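Local coordinates for lombricine kinase (Urechis caupo, PDB 3JPZ), which catalyses the reversible transfer of a phosphoryl group between ATP and the guanidino compound lombricine, as a member of the phosphagen kinase family, at residues A[120-125]-A[264-269]; A[175-180]-A[208-213]; A[249-252]-A[257-260]; A[287-292]-A[345-350]; A[293-298]-A[319-324]. All blocks are in the same frame, centred on the assembly; numbering follows the deposited sequence.

In the fold
Interactions 1, 2 and 5 all reach the eight-stranded antiparallel sheet of the phosphagen kinase catalytic domain, through strands 113-122, 212-216 and 320-325. Interaction 3 joins the end of helix 233-252 to the loop beyond it and touches interaction 1, their centres about 11 Å apart; along the chain, interactions 2 and 3 are both nested within the loop that interaction 1 closes. Interaction 4 sets loop 287-292 on helix 333-355 and interaction 5, nested within it, sets helix 295-301 on strand 320-325, with centres about 7 Å apart. Strands of the sheet carry ADP-binding arginines, among them Arg223 and Arg279, and the contacts attach helices and loops around it.

Interaction 1. Residues A[120-125]-A[264-269]; sequences TGRGIR and LGYLCA
Arg122 lays its guanidinium flat over one face of the Tyr266 ring, with CZ 3.5 Å from the ring centroid and the two planes only 12° apart. This is a stacked cation-pi contact. The closest approach is that of Arg122 NH2, 3.1 Å from Tyr266 CE2, while the CD methylene adds a CH-pi contact to the same face. A bend at chi2 (-67°) folds the arginine chain, whose CA-CB bond starts away from the tyrosine, so that its end comes back over the ring.

The guanidinium is also held from its own strand. Arg122 NH1 donates to Gly121 O at 2.7 Å, close to the guanidinium plane, and to Thr120 OG1 at 2.8 Å, tilted further from it. A water in that plane accepts from Arg122 NH2 at 2.9 Å and is hydrogen-bonded to Tyr266 OH. A second water accepts from Gly123 N and donates to Leu267 O, bridging the backbones.

The contact joins the end of strand 113-122 of the large antiparallel sheet to the short strand 265-266, with the Arg122 side chain about 8 Å from that of the ADP-binding Arg223. With a carbonyl and a threonine hydroxyl on NH1 and a water on NH2, the guanidinium is fixed in rotation, and the electron-rich tyrosine face probably helps to stabilise its positive charge in this buried setting.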
# COMPACT_ATOMS: atom_id res chain seq x y z
N THR A 120 18.61 12.79 -12.66
CA THR A 120 18.96 12.71 -11.27
C THR A 120 17.71 13.03 -10.48
O THR A 120 16.66 13.27 -11.05
CB THR A 120 20.09 13.69 -10.89
OG1 THR A 120 20.58 13.35 -9.59
CG2 THR A 120 19.58 15.13 -10.90
N GLY A 121 17.84 13.01 -9.16
CA GLY A 121 16.75 13.40 -8.31
C GLY A 121 17.26 14.41 -7.31
O GLY A 121 18.45 14.47 -7.02
N ARG A 122 16.35 15.22 -6.79
CA ARG A 122 16.70 16.17 -5.76
C ARG A 122 15.62 16.13 -4.69
O ARG A 122 14.44 16.00 -5.00
CB ARG A 122 16.83 17.57 -6.35
CG ARG A 122 18.05 17.72 -7.27
CD ARG A 122 19.34 17.63 -6.48
NE ARG A 122 20.52 17.84 -7.32
CZ ARG A 122 21.15 16.88 -7.98
NH1 ARG A 122 20.72 15.63 -7.91
NH2 ARG A 122 22.22 17.16 -8.72
N GLY A 123 16.05 16.21 -3.44
CA GLY A 123 15.15 16.48 -2.34
C GLY A 123 15.21 17.95 -1.97
O GLY A 123 16.22 18.61 -2.23
N ILE A 124 14.14 18.47 -1.39
CA ILE A 124 14.10 19.85 -0.94
C ILE A 124 14.31 19.86 0.58
O ILE A 124 13.49 19.33 1.32
CB ILE A 124 12.76 20.51 -1.30
CG1 ILE A 124 12.44 20.29 -2.79
CG2 ILE A 124 12.79 22.00 -0.98
CD1 ILE A 124 13.50 20.84 -3.75
N ARG A 125 15.40 20.45 1.03
CA ARG A 125 15.76 20.41 2.44
C ARG A 125 14.66 21.03 3.30
O ARG A 125 14.01 22.00 2.90
CB ARG A 125 17.09 21.12 2.69
CG ARG A 125 17.48 21.21 4.16
CD ARG A 125 18.96 21.48 4.33
NE ARG A 125 19.77 20.31 3.99
CZ ARG A 125 21.07 20.35 3.73
NH1 ARG A 125 21.73 21.50 3.75
NH2 ARG A 125 21.72 19.24 3.43
N LEU A 264 27.56 11.98 1.50
CA LEU A 264 26.68 11.17 0.67
C LEU A 264 26.24 11.88 -0.60
O LEU A 264 25.48 11.34 -1.39
CB LEU A 264 25.44 10.77 1.47
CG LEU A 264 25.73 9.81 2.62
CD1 LEU A 264 24.43 9.42 3.32
CD2 LEU A 264 26.47 8.60 2.09
N GLY A 265 26.73 13.10 -0.79
CA GLY A 265 26.31 13.90 -1.92
C GLY A 265 24.84 14.19 -1.82
O GLY A 265 24.33 14.52 -0.74
N TYR A 266 24.13 14.06 -2.93
CA TYR A 266 22.71 14.39 -2.94
C TYR A 266 21.90 13.30 -2.26
O TYR A 266 22.04 12.11 -2.56
CB TYR A 266 22.22 14.66 -4.36
CG TYR A 266 22.78 15.96 -4.87
CD1 TYR A 266 22.40 17.17 -4.29
CD2 TYR A 266 23.72 15.99 -5.89
CE1 TYR A 266 22.93 18.37 -4.73
CE2 TYR A 266 24.25 17.18 -6.34
CZ TYR A 266 23.85 18.37 -5.76
OH TYR A 266 24.37 19.56 -6.20
N LEU A 267 21.07 13.73 -1.33
CA LEU A 267 20.29 12.82 -0.53
C LEU A 267 18.96 12.54 -1.20
O LEU A 267 18.30 13.44 -1.71
CB LEU A 267 20.07 13.40 0.87
CG LEU A 267 21.34 13.50 1.72
CD1 LEU A 267 21.16 14.53 2.82
CD2 LEU A 267 21.71 12.14 2.31
N CYS A 268 18.58 11.27 -1.20
CA CYS A 268 17.31 10.82 -1.72
C CYS A 268 16.78 9.77 -0.75
O CYS A 268 17.50 9.35 0.14
CB CYS A 268 17.51 10.22 -3.10
SG CYS A 268 18.79 8.95 -3.10
N ALA A 269 15.53 9.36 -0.91
CA ALA A 269 14.93 8.45 0.05
C ALA A 269 15.54 7.07 -0.08
O ALA A 269 15.79 6.40 0.91
CB ALA A 269 13.43 8.39 -0.13
O HOH W 1 22.52 20.04 -8.23
O HOH W 2 19.05 15.92 -2.92

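Interaction 2. Residues A[175-180]-A[208-213]; sequences IADHFL and NEKTFL
Lys210 and Asp177 form a salt bridge between the turn ahead of strand 212-216 and the end of helix 168-176. Lys210 NZ donates to Asp177 OD1 at 3.0 Å, arriving on the syn side but 25° out of the carboxylate plane, and makes a weak second bond to Asp177 OD2 at 3.4 Å. The lysine chain is extended beyond CG and crosses the aspartate at about a right angle, which also brings its CD and CE methylenes alongside the two oxygens. Asp177 OD1 has a further, weak donor in Gln173 NE2, one helical turn back.

Beneath the ion pair lies the Phe179 ring. Asp177 CB sits over one face near the rim, and Leu213 CD1 lies over the opposite face, in a CH-pi contact 4.1 Å from the centroid. The other leucine branch, CD2, touches Phe179 CD1 at 3.6 Å. At the ring edge the base of the lysine closes in, with Lys210 CB 3.7 Å from Phe179 CZ. The leucine and phenylalanine side chains slide past each other in opposite directions.

The helix ends in a Schellman motif at His178, whose positive phi turns the chain, and Phe179 then points toward strand 212-216; His178 itself is predicted to bind ATP. Met227 and His206 also touch the Phe179 ring. The lysine thus serves twice, its methylenes against the aromatic edge and its ammonium on the carboxylate, so that the polar pair borders a buried apolar contact.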
# COMPACT_ATOMS: atom_id res chain seq x y z
N ILE A 175 2.07 11.21 -22.89
CA ILE A 175 2.40 9.83 -23.20
C ILE A 175 3.23 9.75 -24.47
O ILE A 175 4.15 8.95 -24.58
CB ILE A 175 1.14 8.95 -23.35
CG1 ILE A 175 0.64 8.51 -21.97
CG2 ILE A 175 1.43 7.73 -24.21
CD1 ILE A 175 -0.40 7.42 -22.01
N ALA A 176 2.88 10.59 -25.44
CA ALA A 176 3.57 10.62 -26.73
C ALA A 176 5.01 11.11 -26.57
O ALA A 176 5.92 10.63 -27.25
CB ALA A 176 2.81 11.51 -27.69
N ASP A 177 5.19 12.07 -25.67
CA ASP A 177 6.51 12.58 -25.33
C ASP A 177 7.26 11.63 -24.40
O ASP A 177 8.41 11.87 -24.05
CB ASP A 177 6.38 13.93 -24.62
CG ASP A 177 5.72 14.98 -25.49
OD1 ASP A 177 5.94 14.96 -26.71
OD2 ASP A 177 4.98 15.82 -24.93
N HIS A 178 6.59 10.55 -24.00
CA HIS A 178 7.11 9.66 -22.96
C HIS A 178 7.49 10.46 -21.72
O HIS A 178 8.50 10.18 -21.07
CB HIS A 178 8.34 8.89 -23.44
CG HIS A 178 8.20 8.30 -24.81
ND1 HIS A 178 7.30 7.29 -25.10
CD2 HIS A 178 8.85 8.56 -25.97
CE1 HIS A 178 7.41 6.97 -26.38
NE2 HIS A 178 8.34 7.72 -26.92
N PHE A 179 6.68 11.47 -21.39
CA PHE A 179 6.91 12.34 -20.25
C PHE A 179 6.01 12.02 -19.06
O PHE A 179 6.09 12.67 -18.02
CB PHE A 179 6.62 13.80 -20.63
CG PHE A 179 7.70 14.46 -21.43
CD1 PHE A 179 8.91 13.82 -21.67
CD2 PHE A 179 7.51 15.74 -21.92
CE1 PHE A 179 9.89 14.45 -22.41
CE2 PHE A 179 8.50 16.37 -22.65
CZ PHE A 179 9.68 15.73 -22.89
N LEU A 180 5.13 11.04 -19.21
CA LEU A 180 4.15 10.78 -18.17
C LEU A 180 4.67 9.79 -17.14
O LEU A 180 5.39 8.85 -17.47
CB LEU A 180 2.86 10.22 -18.77
CG LEU A 180 1.71 10.13 -17.77
CD1 LEU A 180 1.02 11.48 -17.64
CD2 LEU A 180 0.72 9.05 -18.19
N ASN A 208 9.75 24.02 -23.54
CA ASN A 208 9.08 23.98 -24.83
C ASN A 208 9.75 23.04 -25.84
O ASN A 208 9.06 22.41 -26.65
CB ASN A 208 9.02 25.39 -25.40
CG ASN A 208 8.24 26.34 -24.51
OD1 ASN A 208 7.53 25.90 -23.61
ND2 ASN A 208 8.38 27.64 -24.75
N GLU A 209 11.07 22.93 -25.77
CA GLU A 209 11.81 22.08 -26.71
C GLU A 209 11.64 20.61 -26.38
O GLU A 209 11.93 19.74 -27.22
CB GLU A 209 13.29 22.45 -26.73
CG GLU A 209 13.61 23.75 -27.47
CD GLU A 209 15.10 23.97 -27.66
OE1 GLU A 209 15.76 23.12 -28.29
OE2 GLU A 209 15.61 25.01 -27.18
N LYS A 210 11.17 20.32 -25.17
CA LYS A 210 11.00 18.95 -24.70
C LYS A 210 12.36 18.26 -24.57
O LYS A 210 12.55 17.13 -25.01
CB LYS A 210 10.08 18.16 -25.64
CG LYS A 210 8.70 18.78 -25.80
CD LYS A 210 7.73 17.82 -26.48
CE LYS A 210 6.33 18.42 -26.58
NZ LYS A 210 5.55 17.78 -27.66
N THR A 211 13.29 18.97 -23.96
CA THR A 211 14.64 18.46 -23.71
C THR A 211 14.98 18.53 -22.23
O THR A 211 16.04 18.08 -21.81
CB THR A 211 15.68 19.29 -24.46
OG1 THR A 211 15.48 20.68 -24.16
CG2 THR A 211 15.57 19.08 -25.97
N PHE A 212 14.08 19.12 -21.44
CA PHE A 212 14.26 19.20 -20.00
C PHE A 212 12.93 18.91 -19.34
O PHE A 212 11.95 19.64 -19.54
CB PHE A 212 14.77 20.59 -19.61
CG PHE A 212 15.49 20.62 -18.29
CD1 PHE A 212 16.64 19.86 -18.11
CD2 PHE A 212 15.04 21.40 -17.25
CE1 PHE A 212 17.31 19.88 -16.90
CE2 PHE A 212 15.70 21.43 -16.04
CZ PHE A 212 16.84 20.67 -15.87
N LEU A 213 12.90 17.85 -18.56
CA LEU A 213 11.66 17.30 -18.01
C LEU A 213 11.77 17.22 -16.50
O LEU A 213 12.78 16.81 -15.96
CB LEU A 213 11.40 15.92 -18.60
CG LEU A 213 10.35 15.06 -17.90
CD1 LEU A 213 8.94 15.61 -18.11
CD2 LEU A 213 10.47 13.63 -18.41

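Interaction 3. Residues A[249-252]-A[257-260]; sequences EQMK and EYMW
Met251 and Tyr258 supply the apolar and sulfur-aromatic part of the contact. Met251 SD lies 3.5 Å from Tyr258 CE1. It stands 4.5 Å from the ring centroid and 54° off the ring normal, a Met-aromatic contact of oblique approach. The methyl goes along with it: Met251 CE is 3.6 Å from both CD1 and CE1 of Tyr258, so sulfur and methyl both lie against the CD1-CE1 bond. The bend at chi3 (53°) turns CE back toward the loop, where Met251 CE also lies 3.8 Å from Glu257 C. The methionine and tyrosine side chains cross at about a right angle.

The electrostatic part is looser. Lys252 NZ and Glu257 OE1 form a salt bridge at 3.5 Å, and the lysine, bent at chi2 and chi4, is exposed and poorly ordered. The glutamate's stronger partner is Arg125, which pairs with OE2.

Beyond these pairs, Tyr258 OH is hydrogen-bonded to Leu244 O of helix 233-252, and backbone bonds tie Glu257 to Arg125 and Met259 to Gly123. Met251 also packs on Val144 and Ala148 of helix 135-149. The loop therefore folds back on the helix end that it leaves, with a buried thioether against the tyrosine and an ion pair on the exposed side, through Lys252. Given the lysine's disorder, the methionine-tyrosine pair is the better defined of the two.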
# COMPACT_ATOMS: atom_id res chain seq x y z
N GLU A 249 18.92 28.27 -7.89
CA GLU A 249 19.13 29.69 -7.66
C GLU A 249 17.79 30.35 -7.39
O GLU A 249 17.67 31.20 -6.51
CB GLU A 249 19.80 30.35 -8.86
CG GLU A 249 20.77 31.46 -8.49
CD GLU A 249 21.19 32.29 -9.69
OE1 GLU A 249 21.05 31.82 -10.84
OE2 GLU A 249 21.67 33.43 -9.48
N GLN A 250 16.78 29.96 -8.15
CA GLN A 250 15.42 30.42 -7.90
C GLN A 250 14.98 29.99 -6.51
O GLN A 250 14.34 30.75 -5.79
CB GLN A 250 14.47 29.86 -8.96
CG GLN A 250 14.74 30.39 -10.35
CD GLN A 250 14.74 31.91 -10.40
OE1 GLN A 250 14.00 32.57 -9.67
NE2 GLN A 250 15.56 32.47 -11.28
N MET A 251 15.34 28.77 -6.14
CA MET A 251 14.93 28.19 -4.88
C MET A 251 15.48 28.97 -3.70
O MET A 251 14.84 29.05 -2.66
CB MET A 251 15.38 26.73 -4.80
CG MET A 251 14.42 25.77 -5.46
SD MET A 251 15.10 24.11 -5.72
CE MET A 251 15.67 23.69 -4.08
N LYS A 252 16.66 29.57 -3.85
CA LYS A 252 17.26 30.30 -2.74
C LYS A 252 16.55 31.63 -2.48
O LYS A 252 16.65 32.18 -1.39
CB LYS A 252 18.76 30.52 -2.95
CG LYS A 252 19.61 29.44 -2.30
CD LYS A 252 20.83 30.02 -1.60
CE LYS A 252 21.35 29.09 -0.51
NZ LYS A 252 20.48 29.08 0.71
N GLU A 257 16.88 24.79 -0.56
CA GLU A 257 18.11 24.23 -1.12
C GLU A 257 17.98 22.72 -1.27
O GLU A 257 17.27 22.07 -0.50
CB GLU A 257 19.28 24.56 -0.21
CG GLU A 257 19.12 24.05 1.22
CD GLU A 257 20.10 24.70 2.19
OE1 GLU A 257 20.68 25.74 1.83
OE2 GLU A 257 20.28 24.17 3.31
N TYR A 258 18.65 22.17 -2.27
CA TYR A 258 18.69 20.72 -2.43
C TYR A 258 19.28 20.09 -1.17
O TYR A 258 20.19 20.63 -0.56
CB TYR A 258 19.54 20.32 -3.64
CG TYR A 258 19.06 20.84 -4.98
CD1 TYR A 258 17.71 20.98 -5.25
CD2 TYR A 258 19.97 21.14 -5.99
CE1 TYR A 258 17.28 21.45 -6.47
CE2 TYR A 258 19.55 21.60 -7.22
CZ TYR A 258 18.20 21.75 -7.46
OH TYR A 258 17.78 22.20 -8.68
N MET A 259 18.76 18.93 -0.78
CA MET A 259 19.38 18.14 0.27
C MET A 259 20.70 17.60 -0.24
O MET A 259 20.74 16.89 -1.25
CB MET A 259 18.49 16.96 0.65
CG MET A 259 17.18 17.33 1.29
SD MET A 259 16.19 15.84 1.51
CE MET A 259 14.60 16.56 1.87
N TRP A 260 21.77 17.90 0.48
CA TRP A 260 23.10 17.49 0.07
C TRP A 260 24.04 17.55 1.25
O TRP A 260 24.07 18.54 1.98
CB TRP A 260 23.62 18.42 -1.03
CG TRP A 260 25.03 18.14 -1.46
CD1 TRP A 260 25.43 17.30 -2.47
CD2 TRP A 260 26.23 18.69 -0.89
NE1 TRP A 260 26.80 17.31 -2.56
CE2 TRP A 260 27.32 18.14 -1.60
CE3 TRP A 260 26.49 19.58 0.16
CZ2 TRP A 260 28.64 18.46 -1.31
CZ3 TRP A 260 27.81 19.90 0.45
CH2 TRP A 260 28.87 19.34 -0.28

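Interaction 4. Residues A[287-292]-A[345-350]; sequences HQLSKH and KKLIDM
Leu289 reaches helix 333-355 with both of its methyl branches. Leu289 CD2 lies 3.7 Å from Leu347 CD2 and 3.5 Å from Leu347 O, so one methyl rests against both the side chain and the backbone carbonyl of the same helical residue; it also approaches Met350. The other, CD1, packs on Met350 CB at 3.8 Å. Met350 SD lies 4.1 Å from both CD1 and CD2 of Leu289, but the extended methionine chain then carries its end away from the contact. The leucine crosses Leu347 at about a right angle. Its first torsion (chi1 -172°) swings CG to the far side from the backbone N and directs the fork at the helix surface, straddling positions three residues apart.

Leu289 opens a short 3-10 segment, and the bonds Lys291 N to Gln288 O and His292 N to Leu289 O hold the turn around it. The helix side supplies a further anchor through Glu351, whose carboxylate takes the backbone amides of Gln288 and Leu289, one on each oxygen. Those two bonds bring the loop up against the helix beside the leucine, which packs on Leu354 as well.

Leu289 also packs on Phe295 of helix 295-301, while Leu347 touches Ile298 of that helix and Ile323 of strand 320-325; the loop thus completes a buried junction between both helices and strand 320-325, next to the outermost strand of the large sheet.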
# COMPACT_ATOMS: atom_id res chain seq x y z
N HIS A 287 23.82 -3.95 -33.69
CA HIS A 287 23.39 -5.14 -34.42
C HIS A 287 24.30 -6.32 -34.15
O HIS A 287 23.86 -7.38 -33.72
CB HIS A 287 23.33 -4.84 -35.92
CG HIS A 287 22.27 -3.84 -36.29
ND1 HIS A 287 20.93 -4.04 -36.04
CD2 HIS A 287 22.37 -2.65 -36.93
CE1 HIS A 287 20.25 -3.00 -36.48
NE2 HIS A 287 21.09 -2.15 -37.03
N GLN A 288 25.59 -6.13 -34.37
CA GLN A 288 26.55 -7.22 -34.36
C GLN A 288 26.98 -7.57 -32.95
O GLN A 288 27.12 -8.74 -32.61
CB GLN A 288 27.77 -6.85 -35.20
CG GLN A 288 27.44 -6.67 -36.66
CD GLN A 288 26.60 -7.80 -37.19
OE1 GLN A 288 27.00 -8.96 -37.14
NE2 GLN A 288 25.40 -7.47 -37.67
N LEU A 289 27.18 -6.55 -32.14
CA LEU A 289 27.84 -6.73 -30.85
C LEU A 289 26.93 -7.47 -29.87
O LEU A 289 27.39 -8.22 -29.02
CB LEU A 289 28.26 -5.38 -30.27
CG LEU A 289 29.12 -5.46 -29.01
CD1 LEU A 289 30.38 -6.26 -29.29
CD2 LEU A 289 29.45 -4.08 -28.49
N SER A 290 25.63 -7.26 -30.03
CA SER A 290 24.64 -7.90 -29.18
C SER A 290 24.53 -9.39 -29.48
O SER A 290 23.97 -10.15 -28.69
CB SER A 290 23.28 -7.25 -29.37
OG SER A 290 22.90 -7.27 -30.72
N LYS A 291 25.04 -9.80 -30.64
CA LYS A 291 25.08 -11.22 -30.98
C LYS A 291 26.42 -11.81 -30.56
O LYS A 291 26.63 -13.02 -30.65
CB LYS A 291 24.89 -11.42 -32.48
CG LYS A 291 23.71 -10.66 -33.07
CD LYS A 291 23.57 -10.93 -34.57
CE LYS A 291 22.79 -9.83 -35.29
NZ LYS A 291 21.58 -9.38 -34.54
N HIS A 292 27.33 -10.96 -30.11
CA HIS A 292 28.65 -11.41 -29.70
C HIS A 292 28.58 -12.13 -28.35
O HIS A 292 27.94 -11.64 -27.42
CB HIS A 292 29.63 -10.24 -29.61
CG HIS A 292 31.07 -10.66 -29.54
ND1 HIS A 292 31.68 -11.01 -28.36
CD2 HIS A 292 32.01 -10.80 -30.51
CE1 HIS A 292 32.94 -11.34 -28.60
NE2 HIS A 292 33.16 -11.22 -29.90
N LYS A 345 31.43 4.67 -26.57
CA LYS A 345 32.38 4.78 -27.66
C LYS A 345 33.04 3.42 -27.93
O LYS A 345 33.24 3.04 -29.08
CB LYS A 345 33.43 5.85 -27.33
CG LYS A 345 34.55 6.00 -28.35
CD LYS A 345 34.01 6.28 -29.74
CE LYS A 345 35.11 6.74 -30.68
NZ LYS A 345 36.23 5.76 -30.75
N LYS A 346 33.38 2.69 -26.87
CA LYS A 346 33.99 1.37 -27.03
C LYS A 346 33.01 0.39 -27.66
O LYS A 346 33.39 -0.40 -28.53
CB LYS A 346 34.48 0.82 -25.68
CG LYS A 346 35.53 1.71 -25.01
CD LYS A 346 36.09 1.10 -23.73
CE LYS A 346 36.73 2.17 -22.84
NZ LYS A 346 37.05 1.69 -21.46
N LEU A 347 31.76 0.42 -27.20
CA LEU A 347 30.72 -0.42 -27.76
C LEU A 347 30.64 -0.20 -29.26
O LEU A 347 30.60 -1.15 -30.04
CB LEU A 347 29.38 -0.11 -27.10
CG LEU A 347 29.29 -0.50 -25.63
CD1 LEU A 347 28.10 0.15 -24.93
CD2 LEU A 347 29.24 -2.01 -25.48
N ILE A 348 30.65 1.07 -29.66
CA ILE A 348 30.61 1.43 -31.07
C ILE A 348 31.86 0.97 -31.82
O ILE A 348 31.76 0.46 -32.93
CB ILE A 348 30.45 2.96 -31.25
CG1 ILE A 348 29.06 3.40 -30.79
CG2 ILE A 348 30.67 3.36 -32.70
CD1 ILE A 348 28.95 4.89 -30.54
N ASP A 349 33.04 1.13 -31.22
CA ASP A 349 34.28 0.65 -31.81
C ASP A 349 34.17 -0.85 -32.13
O ASP A 349 34.60 -1.31 -33.17
CB ASP A 349 35.47 0.87 -30.86
CG ASP A 349 35.84 2.33 -30.70
OD1 ASP A 349 35.33 3.17 -31.48
OD2 ASP A 349 36.64 2.64 -29.80
N MET A 350 33.57 -1.60 -31.21
CA MET A 350 33.45 -3.04 -31.40
C MET A 350 32.41 -3.33 -32.46
O MET A 350 32.56 -4.25 -33.26
CB MET A 350 33.05 -3.72 -30.10
CG MET A 350 34.06 -3.58 -28.99
SD MET A 350 33.39 -4.21 -27.44
CE MET A 350 34.83 -4.18 -26.40

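Interaction 5. Residues A[293-298]-A[319-324]; sequences PKFEDI and DVYDIS
The backbones stay well apart here, the nearest CA atoms, those of Phe295 and Tyr321, being 11.8 Å from each other, so the first turn of helix 295-301 meets strand 320-325 through long side chains. Two aromatic rings span the gap in an edge-to-face pair: the edge of Phe295 is directed at the face of Tyr321, with centroids 5.3 Å apart and planes at 64°. The leading atoms are Phe295 CZ, which sits above the middle of the tyrosine ring, and Phe295 CE2, 4.0 Å from Tyr321 CZ. A chi1 of 175°, which sets the ring opposite the backbone N, extends the phenylalanine from the helix toward the strand.

The T-shaped contact packs a helix against one face of the antiparallel sheet of the phosphagen kinase catalytic domain, in which strand 320-325 lies between strands 279-285 and 304-307. Lys294 occupies the N-cap position, and its carbonyl accepts from Ile298 N at 2.9 Å in the first helical turn.

Ser290 and Lys306 each touch both rings. On the strand, Asp322 pairs with Arg279, an ADP-binding residue, while the Tyr321 side chain lies about 7 Å from that of Thr309, which also binds ADP.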
# COMPACT_ATOMS: atom_id res chain seq x y z
N PRO A 293 29.23 -13.30 -28.25
CA PRO A 293 29.26 -14.13 -27.04
C PRO A 293 29.71 -13.38 -25.79
O PRO A 293 29.31 -13.77 -24.69
CB PRO A 293 30.26 -15.23 -27.39
CG PRO A 293 30.26 -15.30 -28.87
CD PRO A 293 29.98 -13.92 -29.36
N LYS A 294 30.52 -12.33 -25.94
CA LYS A 294 31.06 -11.62 -24.79
C LYS A 294 30.33 -10.29 -24.58
O LYS A 294 30.82 -9.40 -23.88
CB LYS A 294 32.56 -11.37 -24.98
CG LYS A 294 33.37 -12.65 -25.22
CD LYS A 294 34.64 -12.67 -24.38
CE LYS A 294 35.80 -13.38 -25.08
NZ LYS A 294 35.64 -14.86 -25.16
N PHE A 295 29.15 -10.17 -25.16
CA PHE A 295 28.40 -8.92 -25.12
C PHE A 295 28.12 -8.51 -23.68
O PHE A 295 28.41 -7.38 -23.28
CB PHE A 295 27.10 -9.09 -25.92
CG PHE A 295 26.17 -7.90 -25.87
CD1 PHE A 295 26.65 -6.62 -26.06
CD2 PHE A 295 24.81 -8.09 -25.67
CE1 PHE A 295 25.79 -5.54 -26.02
CE2 PHE A 295 23.95 -7.01 -25.64
CZ PHE A 295 24.43 -5.74 -25.82
N GLU A 296 27.58 -9.44 -22.91
CA GLU A 296 27.21 -9.19 -21.52
C GLU A 296 28.44 -8.88 -20.69
O GLU A 296 28.44 -7.99 -19.84
CB GLU A 296 26.53 -10.42 -20.94
CG GLU A 296 25.44 -10.09 -19.98
CD GLU A 296 24.34 -9.32 -20.65
OE1 GLU A 296 23.86 -9.78 -21.71
OE2 GLU A 296 23.99 -8.24 -20.14
N ASP A 297 29.48 -9.65 -20.94
CA ASP A 297 30.76 -9.46 -20.28
C ASP A 297 31.20 -8.01 -20.48
O ASP A 297 31.64 -7.36 -19.54
CB ASP A 297 31.84 -10.38 -20.87
CG ASP A 297 31.32 -11.77 -21.24
OD1 ASP A 297 30.19 -11.91 -21.77
OD2 ASP A 297 32.07 -12.75 -21.04
N ILE A 298 31.08 -7.53 -21.71
CA ILE A 298 31.61 -6.24 -22.11
C ILE A 298 30.90 -5.11 -21.39
O ILE A 298 31.53 -4.18 -20.87
CB ILE A 298 31.47 -6.06 -23.63
CG1 ILE A 298 32.50 -6.94 -24.35
CG2 ILE A 298 31.65 -4.60 -24.01
CD1 ILE A 298 32.10 -7.37 -25.74
N ASP A 319 17.79 -3.80 -32.20
CA ASP A 319 19.07 -3.93 -31.54
C ASP A 319 19.53 -2.62 -30.94
O ASP A 319 20.73 -2.37 -30.82
CB ASP A 319 20.11 -4.46 -32.53
CG ASP A 319 19.71 -5.78 -33.12
OD1 ASP A 319 18.95 -6.51 -32.45
OD2 ASP A 319 20.13 -6.09 -34.26
N VAL A 320 18.57 -1.78 -30.56
CA VAL A 320 18.87 -0.56 -29.82
C VAL A 320 18.72 -0.82 -28.32
O VAL A 320 17.64 -1.16 -27.84
CB VAL A 320 17.94 0.59 -30.22
CG1 VAL A 320 18.26 1.83 -29.39
CG2 VAL A 320 18.04 0.88 -31.72
N TYR A 321 19.81 -0.67 -27.60
CA TYR A 321 19.81 -0.89 -26.17
C TYR A 321 19.93 0.42 -25.41
O TYR A 321 20.63 1.33 -25.82
CB TYR A 321 20.96 -1.80 -25.77
CG TYR A 321 20.84 -3.17 -26.35
CD1 TYR A 321 21.24 -3.44 -27.65
CD2 TYR A 321 20.31 -4.20 -25.60
CE1 TYR A 321 21.13 -4.69 -28.17
CE2 TYR A 321 20.19 -5.46 -26.12
CZ TYR A 321 20.61 -5.70 -27.41
OH TYR A 321 20.49 -6.97 -27.92
N ASP A 322 19.22 0.49 -24.30
CA ASP A 322 19.43 1.56 -23.36
C ASP A 322 20.64 1.19 -22.51
O ASP A 322 20.64 0.19 -21.80
CB ASP A 322 18.21 1.75 -22.48
CG ASP A 322 18.41 2.84 -21.47
OD1 ASP A 322 19.32 2.72 -20.62
OD2 ASP A 322 17.66 3.84 -21.53
N ILE A 323 21.67 2.01 -22.61
CA ILE A 323 22.93 1.77 -21.94
C ILE A 323 23.16 2.94 -21.01
O ILE A 323 23.05 4.10 -21.41
CB ILE A 323 24.05 1.63 -22.96
CG1 ILE A 323 23.81 0.39 -23.81
CG2 ILE A 323 25.42 1.57 -22.27
CD1 ILE A 323 24.24 -0.91 -23.18
N SER A 324 23.51 2.63 -19.77
CA SER A 324 23.64 3.64 -18.74
C SER A 324 24.81 3.30 -17.83
O SER A 324 25.34 2.19 -17.86
CB SER A 324 22.35 3.73 -17.92
OG SER A 324 22.00 2.46 -17.39